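Side-chain contact in formate dehydrogenase (PDB 6TTB), which oxidises formate to carbon dioxide, most likely by passing hydride to NAD, the cofactor bound in this structure: residues A148-A151 with V152-L155. Numbering follows the deposited sequence.
Sequences AEHA and VMDL
The methyl CE of Met153 sits over the imidazole of His150, 3.5 Å from the ring centroid and 10° off the ring normal, a CH-pi contact one helical turn apart. Met153 runs extended, CG anti to the backbone N (chi1 174°), then bends at chi3 (80°), which lays CE on the ring while SD stays farther off, 5.0 Å from the centroid. A flexible thioether suits this place because it can fold onto a flat ring. Beyond this close pair the fit is looser: the Asp154 carboxylate stands almost perpendicular to the ring, its OD2 3.7 Å from His150 CD2, and no hydrogen bond joins the two. No side of this stretch of helix 144-160 faces solvent. Small Ala148 and branched Val152 pack on helix 198-207, and Ala151 lies against Val272 of the Rossmann sheet. Underneath, i to i+4 bonds such as Asp154 N to His150 O, 3.0 Å, hold the turns. Glu149 reaches the second subunit, forming a salt bridge with its Arg160, whose NE also bonds His150 ND1; His150 NE2 bonds Thr322 weakly. With Met153 on one face and both nitrogens engaged, the imidazole is probably held in a fixed orientation, linking dimer interface and protein interior.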
ATOM      1  N   ALA A 148       0.049  -4.697  11.582  1.00 13.36           N
ATOM      2  CA  ALA A 148       1.033  -3.668  11.298  1.00 13.31           C
ATOM      3  C   ALA A 148       1.273  -3.608   9.819  1.00 16.10           C
ATOM      4  O   ALA A 148       1.256  -2.503   9.226  1.00 17.73           O
ATOM      5  CB  ALA A 148       2.302  -3.938  11.998  1.00 14.31           C
ATOM      6  N   GLU A 149       1.501  -4.804   9.218  1.00 16.59           N
ATOM      7  CA  GLU A 149       1.730  -4.884   7.778  1.00 14.28           C
ATOM      8  C   GLU A 149       0.567  -4.175   7.073  1.00 14.07           C
ATOM      9  O   GLU A 149       0.747  -3.346   6.174  1.00 12.24           O
ATOM     10  CB  GLU A 149       1.780  -6.326   7.302  1.00 17.28           C
ATOM     11  CG  GLU A 149       2.888  -7.162   7.867  1.00 20.88           C
ATOM     12  CD  GLU A 149       2.960  -8.611   7.329  1.00 27.02           C
ATOM     13  OE1 GLU A 149       2.112  -8.972   6.519  1.00 27.53           O
ATOM     14  OE2 GLU A 149       3.930  -9.368   7.691  1.00 28.94           O
ATOM     15  N   HIS A 150      -0.655  -4.513   7.455  1.00 13.99           N
ATOM     16  CA  HIS A 150      -1.766  -3.928   6.725  1.00 15.65           C
ATOM     17  C   HIS A 150      -1.694  -2.406   6.816  1.00 16.25           C
ATOM     18  O   HIS A 150      -2.063  -1.702   5.887  1.00 13.70           O
ATOM     19  CB  HIS A 150      -3.045  -4.392   7.318  1.00 17.45           C
ATOM     20  CG  HIS A 150      -4.121  -4.443   6.324  1.00 21.59           C
ATOM     21  ND1 HIS A 150      -4.354  -5.583   5.540  1.00 21.73           N
ATOM     22  CD2 HIS A 150      -5.055  -3.528   5.981  1.00 20.50           C
ATOM     23  CE1 HIS A 150      -5.416  -5.360   4.780  1.00 18.64           C
ATOM     24  NE2 HIS A 150      -5.867  -4.106   5.043  1.00 19.56           N
ATOM     25  N   ALA A 151      -1.244  -1.882   7.969  1.00 16.48           N
ATOM     26  CA  ALA A 151      -1.291  -0.425   8.094  1.00 19.28           C
ATOM     27  C   ALA A 151      -0.229   0.250   7.227  1.00 18.69           C
ATOM     28  O   ALA A 151      -0.479   1.301   6.661  1.00 23.54           O
ATOM     29  CB  ALA A 151      -1.257   0.059   9.550  1.00 18.96           C
ATOM     30  N   VAL A 152       0.986  -0.314   7.183  1.00 21.65           N
ATOM     31  CA  VAL A 152       2.032   0.357   6.428  1.00 17.14           C
ATOM     32  C   VAL A 152       1.682   0.246   4.962  1.00 15.24           C
ATOM     33  O   VAL A 152       1.825   1.225   4.214  1.00 13.28           O
ATOM     34  CB  VAL A 152       3.472  -0.090   6.788  1.00 15.15           C
ATOM     35  CG1 VAL A 152       3.740   0.043   8.272  1.00 14.35           C
ATOM     36  CG2 VAL A 152       3.691  -1.467   6.435  1.00 14.16           C
ATOM     37  N   MET A 153       1.004  -0.851   4.609  1.00 15.97           N
ATOM     38  CA  MET A 153       0.544  -1.016   3.227  1.00 19.79           C
ATOM     39  C   MET A 153      -0.429   0.107   2.884  1.00 21.73           C
ATOM     40  O   MET A 153      -0.270   0.811   1.861  1.00 24.38           O
ATOM     41  CB  MET A 153      -0.160  -2.338   3.061  1.00 18.73           C
ATOM     42  CG  MET A 153      -0.779  -2.545   1.746  1.00 18.29           C
ATOM     43  SD  MET A 153      -1.684  -4.126   1.759  1.00 20.59           S
ATOM     44  CE  MET A 153      -3.211  -3.648   2.592  1.00 13.82           C
ATOM     45  N   ASP A 154      -1.371   0.328   3.798  1.00 17.20           N
ATOM     46  CA  ASP A 154      -2.304   1.433   3.678  1.00 13.90           C
ATOM     47  C   ASP A 154      -1.577   2.763   3.534  1.00 12.29           C
ATOM     48  O   ASP A 154      -1.993   3.569   2.684  1.00 13.89           O
ATOM     49  CB  ASP A 154      -3.309   1.461   4.826  1.00 14.99           C
ATOM     50  CG  ASP A 154      -4.313   0.307   4.873  1.00 14.08           C
ATOM     51  OD1 ASP A 154      -4.465  -0.379   3.928  1.00 13.96           O
ATOM     52  OD2 ASP A 154      -4.981   0.203   5.847  1.00 16.47           O
ATOM     53  N   LEU A 155      -0.553   3.050   4.389  1.00 10.35           N
ATOM     54  CA  LEU A 155       0.212   4.300   4.192  1.00 10.17           C
ATOM     55  C   LEU A 155       0.650   4.369   2.747  1.00 10.35           C
ATOM     56  O   LEU A 155       0.298   5.279   2.054  1.00  9.79           O
ATOM     57  CB  LEU A 155       1.462   4.390   5.073  1.00 10.44           C
ATOM     58  CG  LEU A 155       1.331   5.060   6.458  1.00 10.82           C
ATOM     59  CD1 LEU A 155       0.082   5.975   6.565  1.00 11.51           C
ATOM     60  CD2 LEU A 155       1.283   4.002   7.497  1.00  9.25           C
TER